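Cell division control protein 4 (Saccharomyces cerevisiae, PDB 3V7D) recognises phosphorylated targets such as the CDK inhibitor SIC1 as the substrate-binding subunit of an SCF ubiquitin ligase, directing their ubiquitination and proteasomal degradation. Local coordinates at residues E131-R145 with L156-Y170. The protein carries 1 engineered substitution. Residues are numbered along the deposited sequence; the frame is centred on the assembly and turned at random.
Sequences EDNYVITGADDKMIR and LQLSGHDGGVWALKY
Ile144 and Leu158 form an antiparallel hydrogen-bonded pair, with Leu158 N giving a bond to Ile144 O and Ile144 N returning one to Leu158 O. This pair ties the outermost strand of the first WD blade to its neighbour; the chain then crosses through 159-164 to 165-170, the inner strand of the next blade, where Val165 N donates to Ala139 O.

The core of the packing between the blades is apolar. Ile144 CD1 meets Leu168 CD2 at 3.8 Å, while the other Leu168 methyl, CD1, rests on Ile136 CG2 and the Gly138 backbone. Farther along, Tyr170 crosses Tyr134 at about a right angle; with Tyr170 CG set anti to the backbone N (chi1 -178°), its ring is laid against Ile136 CD1.

Polar side chains bind at both ends of this apolar seam. Tyr170 OH donates to Asp132 OD2 (2.8 Å) and also pairs with the backbone N of Gly174. At the other end Trp166 NE1 donates to Asp140 OD1 (2.8 Å), which lies 23° out of the indole plane; the indole also packs on the bound peptide. Within the first blade, Arg145 NH1 approaches Gln157 OE1 from above the amide plane, and a water donates to both that oxygen and Asp141 OD2.

The junction between the first two blades of this beta-propeller thus rests on aliphatic and aromatic groups packed against each other and bracketed by directional bonds. The one from Trp166 would restrain a peptide-contacting indole, consistent with a coupling of blade packing to peptide binding.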
ATOM      1  N   GLU B 131       4.236  11.968 -10.124  1.00 32.77           N
ATOM      2  CA  GLU B 131       4.631  10.664 -10.657  1.00 40.24           C
ATOM      3  C   GLU B 131       6.003  10.795 -11.308  1.00 40.51           C
ATOM      4  O   GLU B 131       6.369  11.874 -11.781  1.00 37.38           O
ATOM      5  CB  GLU B 131       3.646  10.175 -11.733  1.00 44.76           C
ATOM      6  CG  GLU B 131       2.163  10.202 -11.369  1.00 49.88           C
ATOM      7  CD  GLU B 131       1.782   9.148 -10.346  1.00 51.21           C
ATOM      8  OE1 GLU B 131       0.739   9.319  -9.681  1.00 48.70           O
ATOM      9  OE2 GLU B 131       2.523   8.149 -10.208  1.00 48.98           O
ATOM     10  N   ASP B 132       6.753   9.695 -11.329  1.00 42.20           N
ATOM     11  CA  ASP B 132       7.942   9.583 -12.168  1.00 49.63           C
ATOM     12  C   ASP B 132       8.967  10.683 -11.932  1.00 55.28           C
ATOM     13  O   ASP B 132       9.567  11.181 -12.889  1.00 55.48           O
ATOM     14  CB  ASP B 132       7.534   9.625 -13.642  1.00 54.63           C
ATOM     15  CG  ASP B 132       7.869   8.352 -14.379  1.00 61.72           C
ATOM     16  OD1 ASP B 132       8.779   7.626 -13.929  1.00 67.19           O
ATOM     17  OD2 ASP B 132       7.225   8.092 -15.417  1.00 64.31           O
ATOM     18  N   ASN B 133       9.141  11.080 -10.674  1.00 49.10           N
ATOM     19  CA  ASN B 133      10.069  12.149 -10.312  1.00 47.67           C
ATOM     20  C   ASN B 133       9.671  13.518 -10.871  1.00 44.89           C
ATOM     21  O   ASN B 133      10.468  14.455 -10.873  1.00 45.40           O
ATOM     22  CB  ASN B 133      11.501  11.776 -10.704  1.00 49.19           C
ATOM     23  CG  ASN B 133      11.900  10.409 -10.184  1.00 53.03           C
ATOM     24  OD1 ASN B 133      11.746  10.112  -8.997  1.00 50.23           O
ATOM     25  ND2 ASN B 133      12.401   9.560 -11.073  1.00 54.98           N
ATOM     26  N   TYR B 134       8.432  13.621 -11.342  1.00 40.12           N
ATOM     27  CA  TYR B 134       7.873  14.902 -11.751  1.00 35.63           C
ATOM     28  C   TYR B 134       6.813  15.354 -10.764  1.00 37.30           C
ATOM     29  O   TYR B 134       6.018  14.548 -10.277  1.00 36.29           O
ATOM     30  CB  TYR B 134       7.212  14.810 -13.123  1.00 31.68           C
ATOM     31  CG  TYR B 134       8.141  14.602 -14.292  1.00 37.73           C
ATOM     32  CD1 TYR B 134       9.168  15.499 -14.557  1.00 41.02           C
ATOM     33  CD2 TYR B 134       7.958  13.535 -15.162  1.00 38.47           C
ATOM     34  CE1 TYR B 134      10.011  15.319 -15.642  1.00 43.24           C
ATOM     35  CE2 TYR B 134       8.791  13.344 -16.246  1.00 42.17           C
ATOM     36  CZ  TYR B 134       9.815  14.238 -16.484  1.00 47.38           C
ATOM     37  OH  TYR B 134      10.643  14.044 -17.568  1.00 47.92           O
ATOM     38  N   VAL B 135       6.800  16.648 -10.470  1.00 38.95           N
ATOM     39  CA  VAL B 135       5.653  17.257  -9.819  1.00 34.06           C
ATOM     40  C   VAL B 135       5.053  18.209 -10.832  1.00 33.75           C
ATOM     41  O   VAL B 135       5.756  19.040 -11.412  1.00 37.59           O
ATOM     42  CB  VAL B 135       6.021  18.027  -8.539  1.00 37.42           C
ATOM     43  CG1 VAL B 135       4.751  18.503  -7.835  1.00 33.60           C
ATOM     44  CG2 VAL B 135       6.845  17.155  -7.613  1.00 38.81           C
ATOM     45  N   ILE B 136       3.755  18.067 -11.068  1.00 36.68           N
ATOM     46  CA  ILE B 136       3.088  18.830 -12.113  1.00 37.76           C
ATOM     47  C   ILE B 136       1.851  19.516 -11.551  1.00 36.00           C
ATOM     48  O   ILE B 136       1.009  18.874 -10.923  1.00 33.94           O
ATOM     49  CB  ILE B 136       2.697  17.921 -13.293  1.00 42.56           C
ATOM     50  CG1 ILE B 136       3.903  17.092 -13.745  1.00 44.01           C
ATOM     51  CG2 ILE B 136       2.152  18.743 -14.448  1.00 41.09           C
ATOM     52  CD1 ILE B 136       3.552  15.946 -14.656  1.00 52.08           C
ATOM     53  N   THR B 137       1.749  20.824 -11.770  1.00 35.25           N
ATOM     54  CA  THR B 137       0.649  21.607 -11.221  1.00 37.33           C
ATOM     55  C   THR B 137      -0.055  22.436 -12.286  1.00 43.46           C
ATOM     56  O   THR B 137       0.563  22.894 -13.246  1.00 43.84           O
ATOM     57  CB  THR B 137       1.134  22.570 -10.121  1.00 33.75           C
ATOM     58  OG1 THR B 137       2.239  23.334 -10.617  1.00 34.12           O
ATOM     59  CG2 THR B 137       1.566  21.802  -8.874  1.00 31.07           C
ATOM     60  N   GLY B 138      -1.354  22.634 -12.095  1.00 45.90           N
ATOM     61  CA  GLY B 138      -2.134  23.503 -12.955  1.00 47.22           C
ATOM     62  C   GLY B 138      -2.844  24.567 -12.138  1.00 47.77           C
ATOM     63  O   GLY B 138      -3.154  24.357 -10.963  1.00 47.84           O
ATOM     64  N   ALA B 139      -3.094  25.719 -12.751  1.00 44.56           N
ATOM     65  CA  ALA B 139      -3.838  26.777 -12.078  1.00 45.59           C
ATOM     66  C   ALA B 139      -4.722  27.570 -13.035  1.00 53.23           C
ATOM     67  O   ALA B 139      -4.773  27.293 -14.236  1.00 51.18           O
ATOM     68  CB  ALA B 139      -2.892  27.703 -11.334  1.00 41.29           C
ATOM     69  N   ASP B 140      -5.415  28.565 -12.493  1.00 55.95           N
ATOM     70  CA  ASP B 140      -6.303  29.385 -13.297  1.00 58.70           C
ATOM     71  C   ASP B 140      -5.525  30.450 -14.060  1.00 60.32           C
ATOM     72  O   ASP B 140      -6.114  31.295 -14.734  1.00 66.84           O
ATOM     73  CB  ASP B 140      -7.385  30.028 -12.432  1.00 65.77           C
ATOM     74  CG  ASP B 140      -8.712  30.136 -13.155  1.00 78.50           C
ATOM     75  OD1 ASP B 140      -9.147  29.125 -13.748  1.00 77.69           O
ATOM     76  OD2 ASP B 140      -9.313  31.231 -13.145  1.00 84.89           O
ATOM     77  N   ASP B 141      -4.200  30.402 -13.957  1.00 55.36           N
ATOM     78  CA  ASP B 141      -3.334  31.298 -14.716  1.00 52.31           C
ATOM     79  C   ASP B 141      -3.032  30.721 -16.097  1.00 49.18           C
ATOM     80  O   ASP B 141      -2.126  31.184 -16.784  1.00 51.73           O
ATOM     81  CB  ASP B 141      -2.031  31.583 -13.951  1.00 50.05           C
ATOM     82  CG  ASP B 141      -1.131  30.356 -13.831  1.00 47.08           C
ATOM     83  OD1 ASP B 141      -1.622  29.219 -13.994  1.00 54.79           O
ATOM     84  OD2 ASP B 141       0.075  30.530 -13.564  1.00 42.86           O
ATOM     85  N   LYS B 142      -3.789  29.691 -16.474  1.00 48.97           N
ATOM     86  CA  LYS B 142      -3.686  29.040 -17.783  1.00 49.64           C
ATOM     87  C   LYS B 142      -2.382  28.258 -17.981  1.00 50.59           C
ATOM     88  O   LYS B 142      -2.121  27.751 -19.075  1.00 53.25           O
ATOM     89  CB  LYS B 142      -3.878  30.052 -18.925  1.00 49.50           C
ATOM     90  CG  LYS B 142      -5.129  30.915 -18.812  1.00 47.59           C
ATOM     91  CD  LYS B 142      -5.177  31.976 -19.918  1.00 48.79           C
ATOM     92  CE  LYS B 142      -6.370  32.900 -19.743  1.00 53.59           C
ATOM     93  NZ  LYS B 142      -6.440  33.949 -20.804  1.00 66.26           N
ATOM     94  N   MET B 143      -1.584  28.142 -16.924  1.00 46.66           N
ATOM     95  CA  MET B 143      -0.271  27.508 -17.018  1.00 47.03           C
ATOM     96  C   MET B 143      -0.188  26.129 -16.367  1.00 47.70           C
ATOM     97  O   MET B 143      -0.913  25.817 -15.423  1.00 45.36           O
ATOM     98  CB  MET B 143       0.798  28.410 -16.397  1.00 48.58           C
ATOM     99  CG  MET B 143       0.895  29.781 -17.036  1.00 55.86           C
ATOM    100  SD  MET B 143       1.119  29.663 -18.817  1.00 56.59           S
ATOM    101  CE  MET B 143       1.446  31.376 -19.232  1.00 51.50           C
ATOM    102  N   ILE B 144       0.721  25.312 -16.886  1.00 48.98           N
ATOM    103  CA  ILE B 144       1.076  24.044 -16.270  1.00 43.60           C
ATOM    104  C   ILE B 144       2.556  24.101 -15.917  1.00 44.63           C
ATOM    105  O   ILE B 144       3.392  24.386 -16.773  1.00 45.64           O
ATOM    106  CB  ILE B 144       0.843  22.865 -17.229  1.00 43.51           C
ATOM    107  CG1 ILE B 144      -0.638  22.755 -17.591  1.00 45.61           C
ATOM    108  CG2 ILE B 144       1.334  21.571 -16.606  1.00 43.58           C
ATOM    109  CD1 ILE B 144      -0.952  21.616 -18.540  1.00 42.63           C
ATOM    110  N   ARG B 145       2.883  23.845 -14.656  1.00 38.99           N
ATOM    111  CA  ARG B 145       4.277  23.888 -14.233  1.00 38.52           C
ATOM    112  C   ARG B 145       4.788  22.502 -13.875  1.00 40.13           C
ATOM    113  O   ARG B 145       4.090  21.717 -13.234  1.00 44.52           O
ATOM    114  CB  ARG B 145       4.474  24.871 -13.075  1.00 38.48           C
ATOM    115  CG  ARG B 145       4.216  26.326 -13.466  1.00 41.16           C
ATOM    116  CD  ARG B 145       4.363  27.279 -12.287  1.00 42.08           C
ATOM    117  NE  ARG B 145       5.755  27.482 -11.889  1.00 44.66           N
ATOM    118  CZ  ARG B 145       6.571  28.370 -12.450  1.00 43.82           C
ATOM    119  NH1 ARG B 145       6.143  29.131 -13.443  1.00 41.09           N
ATOM    120  NH2 ARG B 145       7.821  28.495 -12.023  1.00 48.28           N
ATOM    121  N   LEU B 156      10.190  23.426 -16.158  1.00 46.98           N
ATOM    122  CA  LEU B 156       9.650  24.257 -17.226  1.00 46.63           C
ATOM    123  C   LEU B 156       8.166  24.531 -17.032  1.00 46.37           C
ATOM    124  O   LEU B 156       7.481  23.828 -16.284  1.00 45.36           O
ATOM    125  CB  LEU B 156       9.907  23.628 -18.605  1.00 51.89           C
ATOM    126  CG  LEU B 156       9.557  22.158 -18.870  1.00 50.70           C
ATOM    127  CD1 LEU B 156       8.051  21.919 -18.967  1.00 48.56           C
ATOM    128  CD2 LEU B 156      10.247  21.685 -20.140  1.00 54.45           C
ATOM    129  N   GLN B 157       7.680  25.560 -17.714  1.00 44.54           N
ATOM    130  CA  GLN B 157       6.265  25.893 -17.705  1.00 47.44           C
ATOM    131  C   GLN B 157       5.651  25.549 -19.054  1.00 49.52           C
ATOM    132  O   GLN B 157       6.183  25.918 -20.100  1.00 48.58           O
ATOM    133  CB  GLN B 157       6.073  27.377 -17.394  1.00 51.48           C
ATOM    134  CG  GLN B 157       4.632  27.856 -17.455  1.00 50.03           C
ATOM    135  CD  GLN B 157       4.422  29.142 -16.680  1.00 50.23           C
ATOM    136  OE1 GLN B 157       4.105  29.117 -15.492  1.00 49.59           O
ATOM    137  NE2 GLN B 157       4.607  30.272 -17.346  1.00 52.34           N
ATOM    138  N   LEU B 158       4.542  24.820 -19.023  1.00 49.17           N
ATOM    139  CA  LEU B 158       3.822  24.470 -20.241  1.00 54.04           C
ATOM    140  C   LEU B 158       2.661  25.432 -20.470  1.00 53.56           C
ATOM    141  O   LEU B 158       1.687  25.433 -19.714  1.00 51.11           O
ATOM    142  CB  LEU B 158       3.317  23.027 -20.169  1.00 51.30           C
ATOM    143  CG  LEU B 158       4.406  21.952 -20.179  1.00 49.81           C
ATOM    144  CD1 LEU B 158       3.826  20.584 -19.864  1.00 45.07           C
ATOM    145  CD2 LEU B 158       5.114  21.935 -21.522  1.00 57.69           C
ATOM    146  N   SER B 159       2.779  26.261 -21.507  1.00 51.08           N
ATOM    147  CA  SER B 159       1.739  27.225 -21.855  1.00 50.94           C
ATOM    148  C   SER B 159       1.067  26.839 -23.164  1.00 49.77           C
ATOM    149  O   SER B 159       1.665  26.161 -24.000  1.00 51.67           O
ATOM    150  CB  SER B 159       2.331  28.628 -21.988  1.00 51.70           C
ATOM    151  OG  SER B 159       3.231  28.684 -23.078  1.00 52.79           O
ATOM    152  N   GLY B 160      -0.173  27.280 -23.344  1.00 50.32           N
ATOM    153  CA  GLY B 160      -0.919  26.969 -24.550  1.00 55.34           C
ATOM    154  C   GLY B 160      -2.419  27.042 -24.341  1.00 58.87           C
ATOM    155  O   GLY B 160      -3.158  27.438 -25.241  1.00 61.27           O
ATOM    156  N   HIS B 161      -2.871  26.650 -23.154  1.00 50.89           N
ATOM    157  CA  HIS B 161      -4.281  26.768 -22.808  1.00 53.49           C
ATOM    158  C   HIS B 161      -4.723  28.229 -22.829  1.00 59.37           C
ATOM    159  O   HIS B 161      -4.001  29.111 -22.365  1.00 60.96           O
ATOM    160  CB  HIS B 161      -4.563  26.155 -21.435  1.00 53.03           C
ATOM    161  CG  HIS B 161      -4.859  24.687 -21.472  1.00 56.03           C
ATOM    162  ND1 HIS B 161      -5.905  24.156 -22.194  1.00 60.47           N
ATOM    163  CD2 HIS B 161      -4.255  23.640 -20.861  1.00 51.44           C
ATOM    164  CE1 HIS B 161      -5.927  22.844 -22.035  1.00 56.59           C
ATOM    165  NE2 HIS B 161      -4.937  22.506 -21.231  1.00 53.05           N
ATOM    166  N   ASP B 162      -5.909  28.475 -23.376  1.00 60.39           N
ATOM    167  CA  ASP B 162      -6.472  29.820 -23.420  1.00 61.61           C
ATOM    168  C   ASP B 162      -7.381  30.070 -22.221  1.00 60.04           C
ATOM    169  O   ASP B 162      -7.921  31.162 -22.055  1.00 60.94           O
ATOM    170  CB  ASP B 162      -7.238  30.031 -24.726  1.00 68.87           C
ATOM    171  CG  ASP B 162      -6.346  29.913 -25.948  1.00 73.23           C
ATOM    172  OD1 ASP B 162      -5.255  30.524 -25.952  1.00 72.26           O
ATOM    173  OD2 ASP B 162      -6.729  29.197 -26.897  1.00 76.11           O
ATOM    174  N   GLY B 163      -7.547  29.044 -21.390  1.00 58.16           N
ATOM    175  CA  GLY B 163      -8.318  29.153 -20.166  1.00 52.82           C
ATOM    176  C   GLY B 163      -7.599  28.468 -19.016  1.00 57.80           C
ATOM    177  O   GLY B 163      -6.558  27.840 -19.213  1.00 60.13           O
ATOM    178  N   GLY B 164      -8.151  28.591 -17.814  1.00 55.30           N
ATOM    179  CA  GLY B 164      -7.555  27.981 -16.640  1.00 51.58           C
ATOM    180  C   GLY B 164      -7.497  26.469 -16.739  1.00 48.85           C
ATOM    181  O   GLY B 164      -8.355  25.846 -17.361  1.00 47.45           O
ATOM    182  N   VAL B 165      -6.473  25.880 -16.131  1.00 49.65           N
ATOM    183  CA  VAL B 165      -6.302  24.433 -16.130  1.00 48.24           C
ATOM    184  C   VAL B 165      -6.942  23.854 -14.880  1.00 47.87           C
ATOM    185  O   VAL B 165      -6.596  24.243 -13.767  1.00 48.96           O
ATOM    186  CB  VAL B 165      -4.809  24.056 -16.136  1.00 45.35           C
ATOM    187  CG1 VAL B 165      -4.641  22.547 -16.193  1.00 38.96           C
ATOM    188  CG2 VAL B 165      -4.091  24.733 -17.302  1.00 42.62           C
ATOM    189  N   TRP B 166      -7.869  22.921 -15.055  1.00 48.93           N
ATOM    190  CA  TRP B 166      -8.606  22.385 -13.916  1.00 48.29           C
ATOM    191  C   TRP B 166      -8.529  20.868 -13.776  1.00 45.95           C
ATOM    192  O   TRP B 166      -9.080  20.298 -12.835  1.00 46.82           O
ATOM    193  CB  TRP B 166     -10.061  22.860 -13.950  1.00 53.32           C
ATOM    194  CG  TRP B 166     -10.201  24.281 -13.522  1.00 59.50           C
ATOM    195  CD1 TRP B 166     -10.047  25.390 -14.300  1.00 61.57           C
ATOM    196  CD2 TRP B 166     -10.503  24.753 -12.204  1.00 64.94           C
ATOM    197  NE1 TRP B 166     -10.246  26.524 -13.552  1.00 62.79           N
ATOM    198  CE2 TRP B 166     -10.527  26.161 -12.262  1.00 65.64           C
ATOM    199  CE3 TRP B 166     -10.764  24.121 -10.984  1.00 63.27           C
ATOM    200  CZ2 TRP B 166     -10.797  26.950 -11.143  1.00 66.58           C
ATOM    201  CZ3 TRP B 166     -11.034  24.904  -9.875  1.00 64.14           C
ATOM    202  CH2 TRP B 166     -11.047  26.304  -9.962  1.00 65.33           C
ATOM    203  N   ALA B 167      -7.835  20.217 -14.702  1.00 46.44           N
ATOM    204  CA  ALA B 167      -7.646  18.772 -14.621  1.00 45.35           C
ATOM    205  C   ALA B 167      -6.325  18.352 -15.257  1.00 45.83           C
ATOM    206  O   ALA B 167      -5.964  18.829 -16.336  1.00 43.17           O
ATOM    207  CB  ALA B 167      -8.814  18.045 -15.270  1.00 49.86           C
ATOM    208  N   LEU B 168      -5.609  17.468 -14.570  1.00 43.73           N
ATOM    209  CA  LEU B 168      -4.309  16.981 -15.026  1.00 45.51           C
ATOM    210  C   LEU B 168      -4.193  15.485 -14.797  1.00 43.76           C
ATOM    211  O   LEU B 168      -4.623  14.980 -13.763  1.00 44.46           O
ATOM    212  CB  LEU B 168      -3.181  17.659 -14.249  1.00 48.71           C
ATOM    213  CG  LEU B 168      -2.657  19.022 -14.679  1.00 57.31           C
ATOM    214  CD1 LEU B 168      -1.511  19.416 -13.761  1.00 59.22           C
ATOM    215  CD2 LEU B 168      -2.208  18.989 -16.129  1.00 58.54           C
ATOM    216  N   LYS B 169      -3.592  14.780 -15.747  1.00 42.41           N
ATOM    217  CA  LYS B 169      -3.321  13.361 -15.565  1.00 46.14           C
ATOM    218  C   LYS B 169      -2.029  12.961 -16.257  1.00 49.67           C
ATOM    219  O   LYS B 169      -1.892  13.098 -17.473  1.00 54.11           O
ATOM    220  CB  LYS B 169      -4.476  12.508 -16.086  1.00 48.53           C
ATOM    221  CG  LYS B 169      -4.437  11.055 -15.629  1.00 52.60           C
ATOM    222  CD  LYS B 169      -4.848  10.925 -14.172  1.00 54.97           C
ATOM    223  CE  LYS B 169      -4.891   9.469 -13.735  1.00 61.35           C
ATOM    224  NZ  LYS B 169      -5.570   9.297 -12.412  1.00 60.82           N
ATOM    225  N   TYR B 170      -1.082  12.468 -15.471  1.00 47.91           N
ATOM    226  CA  TYR B 170       0.182  11.997 -16.007  1.00 44.96           C
ATOM    227  C   TYR B 170      -0.007  10.599 -16.585  1.00 45.61           C
ATOM    228  O   TYR B 170      -0.659   9.751 -15.977  1.00 45.09           O
ATOM    229  CB  TYR B 170       1.247  11.986 -14.912  1.00 40.63           C
ATOM    230  CG  TYR B 170       2.611  11.562 -15.396  1.00 43.32           C
ATOM    231  CD1 TYR B 170       3.494  12.488 -15.925  1.00 43.10           C
ATOM    232  CD2 TYR B 170       3.016  10.236 -15.324  1.00 44.88           C
ATOM    233  CE1 TYR B 170       4.741  12.109 -16.374  1.00 46.92           C
ATOM    234  CE2 TYR B 170       4.263   9.847 -15.768  1.00 45.22           C
ATOM    235  CZ  TYR B 170       5.122  10.788 -16.292  1.00 46.52           C
ATOM    236  OH  TYR B 170       6.366  10.410 -16.737  1.00 50.21           O
TER
HETATM  237  O   HOH W   1       2.712  30.655 -13.560  1.00 49.93           O
HETATM  238  O   HOH W   2      -1.359  28.861 -21.432  1.00 50.44           O
HETATM  239  O   HOH W   3      -1.324  25.662 -20.747  1.00 52.61           O